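Local coordinates for protein uronate dehydrogenase (Agrobacterium tumefaciens, PDB 3RFX) that catalyses the NAD-dependent oxidation of uronic acids such as galacturonate and glucuronate, with a Rossmann fold that binds the dinucleotide, at residues F108-H113 / L160-S165; N171-L176 / A232-I237; M175-F180 / A211-N216; W179-D184 / G205-D210. The protein carries 1 engineered substitution. One frame throughout, in Å; residues are numbered along the deposited sequence.

How the contacts relate
The four contacts run from the middle of the parallel sheet to the rim of the chain. Contact 1 joins neighbouring strands 105-111 and 158-163 near the chain's centre. Everything else follows the second of these strands: helix 175-178 serves contacts 2 and 3, and the turn after it, leading to helix 182-194, serves contact 4. Contacts 3 and 4 are closest, with centres about 7 Å apart; both lie about 12 Å from contact 1, whereas contact 2 is about 20 Å from it. Strand 202-205 and the loop beyond supply the partners in contacts 4 and 3, and helix 234-238 those of contact 2, so successive C-terminal pieces fold back over one connection, reaching the second subunit.

Contact 1 of 4, residues F108-H113 / L160-S165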
# COMPACT_ATOMS: atom_id res chain seq x y z
N PHE A 108 -17.91 20.97 -9.36
CA PHE A 108 -18.67 20.98 -8.11
C PHE A 108 -17.83 21.55 -6.97
O PHE A 108 -16.72 21.09 -6.73
CB PHE A 108 -19.11 19.56 -7.76
CG PHE A 108 -19.78 19.43 -6.42
CD1 PHE A 108 -20.80 20.29 -6.06
CD2 PHE A 108 -19.40 18.44 -5.53
CE1 PHE A 108 -21.44 20.17 -4.83
CE2 PHE A 108 -20.03 18.31 -4.29
CZ PHE A 108 -21.06 19.17 -3.95
N ALA A 109 -18.36 22.56 -6.28
CA ALA A 109 -17.70 23.07 -5.07
C ALA A 109 -17.96 22.12 -3.90
O ALA A 109 -18.94 22.28 -3.17
CB ALA A 109 -18.21 24.47 -4.73
N SER A 110 -17.12 21.10 -3.75
CA SER A 110 -17.17 20.29 -2.55
C SER A 110 -16.38 21.07 -1.49
O SER A 110 -16.15 22.27 -1.63
CB SER A 110 -16.55 18.91 -2.79
OG SER A 110 -16.78 18.05 -1.68
N SER A 111 -15.93 20.38 -0.45
CA SER A 111 -15.34 21.10 0.67
C SER A 111 -14.34 20.25 1.44
O SER A 111 -14.48 19.03 1.51
CB SER A 111 -16.46 21.51 1.63
OG SER A 111 -15.92 22.11 2.79
N ASN A 112 -13.34 20.91 2.03
CA ASN A 112 -12.46 20.23 2.98
C ASN A 112 -13.25 19.65 4.15
O ASN A 112 -12.79 18.74 4.83
CB ASN A 112 -11.38 21.19 3.51
CG ASN A 112 -11.97 22.30 4.38
OD1 ASN A 112 -12.15 22.12 5.58
ND2 ASN A 112 -12.28 23.43 3.77
N HIS A 113 -14.45 20.17 4.39
CA HIS A 113 -15.23 19.69 5.53
C HIS A 113 -15.71 18.25 5.39
O HIS A 113 -16.17 17.65 6.37
CB HIS A 113 -16.35 20.68 5.88
CG HIS A 113 -15.81 22.01 6.28
ND1 HIS A 113 -15.05 22.19 7.42
CD2 HIS A 113 -15.86 23.22 5.67
CE1 HIS A 113 -14.67 23.45 7.50
NE2 HIS A 113 -15.15 24.10 6.45
N LEU A 160 -14.75 17.04 -8.59
CA LEU A 160 -15.17 17.19 -7.20
C LEU A 160 -14.11 17.99 -6.44
O LEU A 160 -13.14 17.43 -5.91
CB LEU A 160 -15.35 15.82 -6.55
CG LEU A 160 -16.31 14.88 -7.28
CD1 LEU A 160 -16.27 13.49 -6.65
CD2 LEU A 160 -17.73 15.45 -7.27
N VAL A 161 -14.29 19.30 -6.39
CA VAL A 161 -13.25 20.17 -5.86
C VAL A 161 -13.46 20.41 -4.37
O VAL A 161 -14.38 21.12 -3.97
CB VAL A 161 -13.18 21.50 -6.62
CG1 VAL A 161 -11.94 22.29 -6.19
CG2 VAL A 161 -13.16 21.25 -8.12
N ARG A 162 -12.62 19.79 -3.56
CA ARG A 162 -12.67 19.96 -2.11
C ARG A 162 -11.97 21.26 -1.74
O ARG A 162 -10.77 21.29 -1.48
CB ARG A 162 -12.03 18.76 -1.41
CG ARG A 162 -12.86 17.50 -1.60
CD ARG A 162 -12.24 16.28 -0.92
NE ARG A 162 -13.11 15.11 -1.05
CZ ARG A 162 -12.74 13.88 -0.72
NH1 ARG A 162 -11.52 13.64 -0.24
NH2 ARG A 162 -13.60 12.88 -0.87
N ILE A 163 -12.73 22.34 -1.77
CA ILE A 163 -12.16 23.68 -1.53
C ILE A 163 -11.57 23.80 -0.11
O ILE A 163 -12.20 23.40 0.86
CB ILE A 163 -13.22 24.77 -1.76
CG1 ILE A 163 -13.70 24.72 -3.22
CG2 ILE A 163 -12.66 26.16 -1.45
CD1 ILE A 163 -14.91 25.60 -3.50
N GLY A 164 -10.35 24.33 -0.03
CA GLY A 164 -9.73 24.65 1.25
C GLY A 164 -10.30 25.97 1.74
O GLY A 164 -11.43 26.04 2.22
N SER A 165 -9.52 27.04 1.57
CA SER A 165 -9.94 28.38 1.96
C SER A 165 -9.68 29.30 0.78
O SER A 165 -8.55 29.71 0.55
CB SER A 165 -9.14 28.86 3.18
OG SER A 165 -9.29 27.95 4.26
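Asn112 closes on Ile163 with two donors. Its backbone N lies 3.0 Å from Ile163 O, and its side-chain ND2 reaches the same oxygen at 2.9 Å. The hydrogen bond from ND2 is nearly straight (165°) and uses a lone pair in the carbonyl plane, while the backbone N comes in tilted from that plane. CG sits between the backbone N and the carbonyl carbon (chi1 67°), which turns the amide toward the end of the neighbouring strand; asparagine is short enough for this and still carries an N-H donor. The strands themselves, 105-111 and 158-163, are adjacent members of the parallel sheet of a Rossmann fold. Val161 N bonds to Phe108 O at 3.0 Å, but the bonds from Ser110 N to Val161 O and from Ile163 N to Ser110 O are weak. Close packing lies on both faces of the sheet: Phe108 CD2 meets Leu160 CD2 obliquely at 3.8 Å, and on the opposite face Ala109 CB meets Ile163 CD1 at 3.7 Å. Small Ser110 fits beside Arg162, and their polar ends share Glu144. By contrast, the Ile163-Gly164 end is partly exposed, held by the hydrogen bonds of Asn112, and the Ile163 side chain comes within about 6 Å of the bound NAD at the nearest atoms.

Contact 2 of 4, residues N171-L176 / A232-I237; sequences NNYRML and AFRRHI
Arg234 reaches across to Tyr173 and Leu176 with a long side chain that earns its contacts late. CB makes no close approach; CG is the first atom to come near, 4.1 Å from Leu176 CD1. The chain leaves the backbone extended and then bends at chi3 (-63°), a turn that carries the guanidinium back over the leucine. Leu176 CD1 lies beneath the centre of one guanidinium face, 3.7 Å from CZ, an apolar floor for a flat cation. NE turns to the carboxylate of Glu231 in a salt bridge. At the tip, NH1 donates to Tyr173 OH at 3.1 Å, with the hydroxyl in the guanidinium plane; the tyrosine ring itself stands 73° from that plane. Arg194 of the second subunit also comes close to NH1, so Glu231 probably offsets a local excess of positive charge.

Further along the helix Ile237 supplies the apolar half. Its CD1 meets Leu176 CD2 tip to tip at 3.2 Å, tighter than usual for two carbons, and also lies 3.3 Å from Asn172 O. Branched isoleucine suits this place because CG2 can rest at the same time against the backbone of Asn172 and Tyr173. The backbone it covers is the entrance to a helix: Asn172 OD1 accepts from Met175 N at 3.1 Å. The whole is thus a side-chain-capped start of short helix 175-178, held against helix 234-238 by Arg234 and Ile237.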
# COMPACT_ATOMS: atom_id res chain seq x y z
N ASN A 171 -5.31 34.34 6.06
CA ASN A 171 -5.41 35.25 7.22
C ASN A 171 -5.37 34.59 8.59
O ASN A 171 -5.64 35.24 9.60
CB ASN A 171 -6.64 36.15 7.12
CG ASN A 171 -7.91 35.37 6.96
OD1 ASN A 171 -8.24 34.53 7.79
ND2 ASN A 171 -8.63 35.65 5.87
N ASN A 172 -5.04 33.31 8.63
CA ASN A 172 -4.75 32.65 9.89
C ASN A 172 -3.83 31.46 9.66
O ASN A 172 -3.52 31.13 8.51
CB ASN A 172 -6.05 32.27 10.63
CG ASN A 172 -6.85 31.20 9.91
OD1 ASN A 172 -6.30 30.23 9.38
ND2 ASN A 172 -8.17 31.35 9.92
N TYR A 173 -3.40 30.82 10.74
CA TYR A 173 -2.38 29.78 10.64
C TYR A 173 -2.83 28.61 9.76
O TYR A 173 -2.04 28.06 8.99
CB TYR A 173 -1.97 29.26 12.03
CG TYR A 173 -0.65 28.52 11.99
CD1 TYR A 173 0.55 29.19 12.21
CD2 TYR A 173 -0.60 27.16 11.69
CE1 TYR A 173 1.77 28.52 12.15
CE2 TYR A 173 0.61 26.48 11.62
CZ TYR A 173 1.79 27.17 11.85
OH TYR A 173 3.00 26.50 11.78
N ARG A 174 -4.09 28.22 9.90
CA ARG A 174 -4.64 27.11 9.12
C ARG A 174 -4.54 27.38 7.62
O ARG A 174 -4.25 26.47 6.83
CB ARG A 174 -6.10 26.85 9.52
CG ARG A 174 -6.82 25.77 8.70
CD ARG A 174 -8.13 25.36 9.39
NE ARG A 174 -8.97 24.51 8.55
CZ ARG A 174 -9.82 24.96 7.63
NH1 ARG A 174 -9.95 26.26 7.41
NH2 ARG A 174 -10.55 24.10 6.91
N MET A 175 -4.77 28.62 7.21
CA MET A 175 -4.73 28.96 5.79
C MET A 175 -3.35 28.88 5.17
O MET A 175 -3.20 28.90 3.95
CB MET A 175 -5.37 30.32 5.52
CG MET A 175 -6.84 30.35 5.86
SD MET A 175 -7.63 31.82 5.18
CE MET A 175 -9.16 31.82 6.12
N LEU A 176 -2.32 28.80 6.00
CA LEU A 176 -0.99 28.55 5.46
C LEU A 176 -0.97 27.17 4.78
O LEU A 176 -0.09 26.89 3.97
CB LEU A 176 0.08 28.59 6.55
CG LEU A 176 0.25 29.98 7.17
CD1 LEU A 176 1.25 29.94 8.33
CD2 LEU A 176 0.71 30.98 6.09
N ALA A 232 4.34 32.37 1.56
CA ALA A 232 4.79 33.76 1.43
C ALA A 232 4.14 34.68 2.48
O ALA A 232 4.63 35.78 2.72
CB ALA A 232 4.50 34.28 0.03
N PHE A 233 3.05 34.22 3.08
CA PHE A 233 2.29 35.04 4.02
C PHE A 233 2.53 34.68 5.48
O PHE A 233 1.87 35.23 6.37
CB PHE A 233 0.79 34.94 3.72
CG PHE A 233 0.39 35.53 2.39
CD1 PHE A 233 -0.06 36.85 2.32
CD2 PHE A 233 0.47 34.78 1.23
CE1 PHE A 233 -0.43 37.40 1.10
CE2 PHE A 233 0.09 35.33 0.00
CZ PHE A 233 -0.35 36.64 -0.06
N ARG A 234 3.46 33.77 5.75
CA ARG A 234 3.67 33.33 7.13
C ARG A 234 4.00 34.49 8.08
O ARG A 234 3.43 34.58 9.17
CB ARG A 234 4.76 32.25 7.22
CG ARG A 234 4.96 31.74 8.65
CD ARG A 234 5.91 30.55 8.72
NE ARG A 234 5.40 29.38 7.99
CZ ARG A 234 4.65 28.43 8.54
NH1 ARG A 234 4.30 28.50 9.82
NH2 ARG A 234 4.24 27.40 7.79
N ARG A 235 4.91 35.36 7.68
CA ARG A 235 5.23 36.50 8.54
C ARG A 235 4.03 37.43 8.71
O ARG A 235 3.74 37.90 9.82
CB ARG A 235 6.44 37.29 8.04
CG ARG A 235 7.25 37.87 9.20
CD ARG A 235 7.70 39.29 8.97
NE ARG A 235 8.01 39.95 10.24
CZ ARG A 235 8.46 41.20 10.34
NH1 ARG A 235 8.66 41.92 9.25
NH2 ARG A 235 8.71 41.72 11.54
N HIS A 236 3.32 37.67 7.61
CA HIS A 236 2.10 38.47 7.63
C HIS A 236 1.13 37.94 8.68
O HIS A 236 0.54 38.72 9.45
CB HIS A 236 1.46 38.48 6.23
CG HIS A 236 -0.00 38.83 6.22
ND1 HIS A 236 -0.47 40.12 6.38
CD2 HIS A 236 -1.10 38.06 6.03
CE1 HIS A 236 -1.79 40.12 6.31
NE2 HIS A 236 -2.20 38.88 6.09
N ILE A 237 0.98 36.63 8.74
CA ILE A 237 0.08 36.03 9.72
C ILE A 237 0.58 36.21 11.16
O ILE A 237 -0.20 36.56 12.05
CB ILE A 237 -0.22 34.55 9.39
CG1 ILE A 237 -1.18 34.48 8.19
CG2 ILE A 237 -0.85 33.84 10.58
CD1 ILE A 237 -1.18 33.18 7.49

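Contact 3 of 4, residues M175-F180 / A211-N216; sequences MLSTWF and AGWWDN
The indole of Trp213 takes the CB of Ser177 over one face, 3.6 Å from the centroid of the five-membered ring and 26° off its normal, a CH-pi contact. At its edge, in plane, lies NE1 of Trp214. That second indole has water 2 above one face toward the rim, stacks with Trp204, and gives its NE1 to Gln254. Thr178 CG2 serves both rings obliquely, 3.4 Å from Trp213 CZ3 and 4.2 Å from Trp214 CH2. A compact branched residue suits this position: its hydroxyl lies between the backbone N and the carbonyl carbon (chi1 63°) and bonds with Ser165, while the methyl is turned to the aromatics.

Ser177 is small enough to slip under the tryptophan and still work as a donor. Its OG gives a hydrogen bond to Ala211 O at 2.7 Å, arriving from above the carbonyl plane, 47° out of it. Trp213 NE1 is also near this OG, but the angle is too poor for a bond.

Two waters stitch the backbones together. Water 1 donates to Leu176 O at 2.8 Å and accepts from Ala211 N; water 2 does the same for Ser177 O and Trp213 N, at 2.8 and 2.9 Å respectively. Ala211 and Trp213 also pack on Gly223 and Phe221 of the second subunit. Here, then, the loop that follows strand 202-205 of the Rossmann sheet is laid along short helix 175-178; the carbonyls of Leu176 and Ser177 are each bridged by a water to this loop, Ser177 O also taking a bond from Asn209 ND2.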
# COMPACT_ATOMS: atom_id res chain seq x y z
N MET A 175 -4.77 28.62 7.21
CA MET A 175 -4.73 28.96 5.79
C MET A 175 -3.35 28.88 5.17
O MET A 175 -3.20 28.90 3.95
CB MET A 175 -5.37 30.32 5.52
CG MET A 175 -6.84 30.35 5.86
SD MET A 175 -7.63 31.82 5.18
CE MET A 175 -9.16 31.82 6.12
N LEU A 176 -2.32 28.80 6.00
CA LEU A 176 -0.99 28.55 5.46
C LEU A 176 -0.97 27.17 4.78
O LEU A 176 -0.09 26.89 3.97
CB LEU A 176 0.08 28.59 6.55
CG LEU A 176 0.25 29.98 7.17
CD1 LEU A 176 1.25 29.94 8.33
CD2 LEU A 176 0.71 30.98 6.09
N SER A 177 -1.93 26.33 5.15
CA SER A 177 -2.07 25.01 4.53
C SER A 177 -3.24 24.96 3.55
O SER A 177 -3.13 24.31 2.51
CB SER A 177 -2.23 23.91 5.59
OG SER A 177 -1.13 23.90 6.49
N THR A 178 -4.35 25.62 3.89
CA THR A 178 -5.60 25.44 3.14
C THR A 178 -5.88 26.48 2.05
O THR A 178 -6.83 26.31 1.27
CB THR A 178 -6.83 25.41 4.07
OG1 THR A 178 -6.95 26.67 4.74
CG2 THR A 178 -6.72 24.29 5.11
N TRP A 179 -5.09 27.54 2.00
CA TRP A 179 -5.35 28.64 1.06
C TRP A 179 -5.45 28.14 -0.37
O TRP A 179 -4.61 27.37 -0.83
CB TRP A 179 -4.25 29.69 1.13
CG TRP A 179 -4.54 30.95 0.34
CD1 TRP A 179 -5.71 31.66 0.33
CD2 TRP A 179 -3.65 31.63 -0.54
NE1 TRP A 179 -5.59 32.75 -0.50
CE2 TRP A 179 -4.34 32.75 -1.06
CE3 TRP A 179 -2.33 31.41 -0.96
CZ2 TRP A 179 -3.75 33.65 -1.95
CZ3 TRP A 179 -1.75 32.29 -1.84
CH2 TRP A 179 -2.46 33.40 -2.33
N PHE A 180 -6.48 28.61 -1.06
CA PHE A 180 -6.70 28.32 -2.48
C PHE A 180 -6.89 29.69 -3.13
O PHE A 180 -7.95 30.30 -2.96
CB PHE A 180 -7.97 27.50 -2.63
CG PHE A 180 -8.13 26.84 -3.99
CD1 PHE A 180 -7.05 26.70 -4.86
CD2 PHE A 180 -9.36 26.33 -4.37
CE1 PHE A 180 -7.21 26.07 -6.10
CE2 PHE A 180 -9.53 25.70 -5.60
CZ PHE A 180 -8.46 25.57 -6.46
N ALA A 211 3.09 24.26 3.21
CA ALA A 211 2.48 23.51 4.31
C ALA A 211 1.19 22.76 3.96
O ALA A 211 0.43 22.39 4.86
CB ALA A 211 2.24 24.44 5.52
N GLY A 212 0.95 22.51 2.67
CA GLY A 212 -0.24 21.78 2.25
C GLY A 212 -0.33 20.38 2.84
O GLY A 212 0.71 19.73 3.09
N TRP A 213 -1.56 19.91 3.07
CA TRP A 213 -1.83 18.61 3.66
C TRP A 213 -2.24 17.56 2.63
O TRP A 213 -2.41 16.39 2.98
CB TRP A 213 -3.01 18.70 4.64
CG TRP A 213 -2.86 19.73 5.74
CD1 TRP A 213 -1.72 20.10 6.38
CD2 TRP A 213 -3.92 20.50 6.32
NE1 TRP A 213 -2.00 21.06 7.34
CE2 TRP A 213 -3.35 21.32 7.31
CE3 TRP A 213 -5.30 20.57 6.10
CZ2 TRP A 213 -4.11 22.20 8.08
CZ3 TRP A 213 -6.06 21.45 6.85
CH2 TRP A 213 -5.46 22.25 7.83
N TRP A 214 -2.43 17.97 1.37
CA TRP A 214 -3.18 17.17 0.40
C TRP A 214 -2.38 16.82 -0.86
O TRP A 214 -1.62 17.63 -1.36
CB TRP A 214 -4.48 17.89 -0.01
CG TRP A 214 -5.35 18.25 1.16
CD1 TRP A 214 -5.58 17.50 2.29
CD2 TRP A 214 -6.13 19.44 1.31
NE1 TRP A 214 -6.43 18.17 3.13
CE2 TRP A 214 -6.79 19.36 2.56
CE3 TRP A 214 -6.32 20.58 0.51
CZ2 TRP A 214 -7.62 20.37 3.03
CZ3 TRP A 214 -7.15 21.59 0.98
CH2 TRP A 214 -7.80 21.47 2.22
N ASP A 215 -2.60 15.61 -1.37
CA ASP A 215 -1.79 15.08 -2.46
C ASP A 215 -2.64 14.99 -3.73
O ASP A 215 -3.53 14.16 -3.80
CB ASP A 215 -1.29 13.68 -2.08
CG ASP A 215 -0.54 12.98 -3.21
OD1 ASP A 215 -0.21 13.62 -4.23
OD2 ASP A 215 -0.28 11.77 -3.07
N ASN A 216 -2.38 15.86 -4.70
CA ASN A 216 -3.11 15.86 -5.98
C ASN A 216 -2.34 15.14 -7.08
O ASN A 216 -2.63 15.33 -8.26
CB ASN A 216 -3.34 17.30 -6.45
CG ASN A 216 -4.67 17.87 -5.98
OD1 ASN A 216 -5.67 17.15 -5.87
ND2 ASN A 216 -4.70 19.18 -5.75
O HOH W 1 2.61 27.13 3.33
O HOH W 2 -3.86 21.60 2.45

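Contact 4 of 4, residues W179-D184 / G205-D210. With PO4 (phosphate ion), chain F.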
# COMPACT_ATOMS: atom_id res chain seq x y z
N TRP A 179 -5.09 27.54 2.00
CA TRP A 179 -5.35 28.64 1.06
C TRP A 179 -5.45 28.14 -0.37
O TRP A 179 -4.61 27.37 -0.83
CB TRP A 179 -4.25 29.69 1.13
CG TRP A 179 -4.54 30.95 0.34
CD1 TRP A 179 -5.71 31.66 0.33
CD2 TRP A 179 -3.65 31.63 -0.54
NE1 TRP A 179 -5.59 32.75 -0.50
CE2 TRP A 179 -4.34 32.75 -1.06
CE3 TRP A 179 -2.33 31.41 -0.96
CZ2 TRP A 179 -3.75 33.65 -1.95
CZ3 TRP A 179 -1.75 32.29 -1.84
CH2 TRP A 179 -2.46 33.40 -2.33
N PHE A 180 -6.48 28.61 -1.06
CA PHE A 180 -6.70 28.32 -2.48
C PHE A 180 -6.89 29.69 -3.13
O PHE A 180 -7.95 30.30 -2.96
CB PHE A 180 -7.97 27.50 -2.63
CG PHE A 180 -8.13 26.84 -3.99
CD1 PHE A 180 -7.05 26.70 -4.86
CD2 PHE A 180 -9.36 26.33 -4.37
CE1 PHE A 180 -7.21 26.07 -6.10
CE2 PHE A 180 -9.53 25.70 -5.60
CZ PHE A 180 -8.46 25.57 -6.46
N SER A 181 -5.89 30.18 -3.84
CA SER A 181 -5.96 31.53 -4.39
C SER A 181 -7.02 31.63 -5.49
O SER A 181 -7.38 30.64 -6.12
CB SER A 181 -4.61 31.97 -4.95
OG SER A 181 -4.31 31.27 -6.15
N HIS A 182 -7.53 32.84 -5.72
CA HIS A 182 -8.45 33.05 -6.84
C HIS A 182 -7.82 32.62 -8.15
O HIS A 182 -8.45 31.90 -8.94
CB HIS A 182 -8.88 34.52 -6.91
CG HIS A 182 -9.72 34.95 -5.76
ND1 HIS A 182 -9.91 36.28 -5.43
CD2 HIS A 182 -10.42 34.24 -4.85
CE1 HIS A 182 -10.70 36.36 -4.37
NE2 HIS A 182 -11.02 35.14 -4.00
N ASP A 183 -6.58 33.03 -8.39
CA ASP A 183 -5.87 32.66 -9.62
C ASP A 183 -5.81 31.15 -9.81
O ASP A 183 -5.99 30.65 -10.93
CB ASP A 183 -4.45 33.21 -9.63
CG ASP A 183 -4.38 34.68 -10.02
OD1 ASP A 183 -5.41 35.26 -10.40
OD2 ASP A 183 -3.27 35.24 -9.95
N ASP A 184 -5.52 30.41 -8.74
CA ASP A 184 -5.37 28.95 -8.86
C ASP A 184 -6.71 28.24 -9.05
O ASP A 184 -6.79 27.22 -9.73
CB ASP A 184 -4.58 28.37 -7.68
CG ASP A 184 -3.10 28.67 -7.77
OD1 ASP A 184 -2.58 28.87 -8.88
OD2 ASP A 184 -2.42 28.70 -6.72
N GLY A 205 -8.70 21.29 -3.40
CA GLY A 205 -8.72 22.69 -3.77
C GLY A 205 -7.80 23.52 -2.89
O GLY A 205 -8.26 24.13 -1.92
N ALA A 206 -6.52 23.55 -3.22
CA ALA A 206 -5.53 24.35 -2.51
C ALA A 206 -4.45 24.83 -3.47
O ALA A 206 -4.17 24.17 -4.47
CB ALA A 206 -4.89 23.53 -1.40
N SER A 207 -3.84 25.97 -3.17
CA SER A 207 -2.70 26.43 -3.95
C SER A 207 -1.46 25.57 -3.64
O SER A 207 -1.57 24.57 -2.95
CB SER A 207 -2.45 27.91 -3.71
OG SER A 207 -3.51 28.67 -4.29
N ALA A 208 -0.30 25.93 -4.20
CA ALA A 208 0.91 25.12 -4.01
C ALA A 208 1.60 25.53 -2.71
O ALA A 208 2.71 26.06 -2.72
CB ALA A 208 1.86 25.28 -5.20
N ASN A 209 0.93 25.28 -1.60
CA ASN A 209 1.41 25.73 -0.30
C ASN A 209 2.49 24.81 0.27
O ASN A 209 2.31 23.59 0.31
CB ASN A 209 0.23 25.81 0.68
CG ASN A 209 -0.92 26.64 0.13
OD1 ASN A 209 -0.70 27.62 -0.59
ND2 ASN A 209 -2.15 26.23 0.42
N ASP A 210 3.60 25.38 0.72
CA ASP A 210 4.65 24.58 1.36
C ASP A 210 4.06 23.72 2.47
O ASP A 210 4.48 22.58 2.65
CB ASP A 210 5.75 25.46 1.96
CG ASP A 210 6.67 26.07 0.91
OD1 ASP A 210 6.47 25.81 -0.30
OD2 ASP A 210 7.60 26.80 1.31
P PO4 F . -9.43 38.96 -7.74
O1 PO4 F . -8.63 38.20 -6.71
O2 PO4 F . -8.50 39.83 -8.55
O3 PO4 F . -10.13 38.00 -8.66
O4 PO4 F . -10.46 39.82 -7.04
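Ser207 OG stands between Ser181 and Asp184, gripped from two directions. It accepts from Ser181 N at 2.9 Å, almost perfectly straight (177°), and donates to Asp184 OD2 at 2.7 Å, on that oxygen's anti lone pair. A serine suits the spot because one hydroxyl can both give and take, and OG, anti to the carbonyl carbon (chi1 -69°), faces both partners. Trp179 O is likewise doubly held. Ser207 N reaches it at 2.8 Å and Asn209 ND2 at 3.0 Å, each in the carbonyl plane and on its own lone pair. Phe180 lies flat on the neighbouring backbone: Gly205 CA packs over its face in a CH-pi contact, 3.8 Å from the centroid, and the bare glycine allows so close an approach.

Gly205 ends strand 202-205 and bonds through its backbone to Arg162 and Gly164, so the contact ties the last strand of the parallel sheet to the beta-alpha-beta connection that precedes it. In that connection Ser181 is the N-cap of helix 182-194, its OG accepting from Asp184 N at 3.0 Å.

A second shell fixes these groups. Asp228 binds Ser181 OG through its carboxylate and Asp184 OD2 through its backbone N, while Lys227 N holds Asp184 OD1. Ala230 N donates to Asn209 OD1, which orients the amide so that ND2 can also serve Ser177 O. Phe185 stacks with Phe180. On the outer side His182 ND1 donates to O1 of a phosphate ion at 2.6 Å; Arg22 binds the same ion, which probably came from the crystallisation liquor.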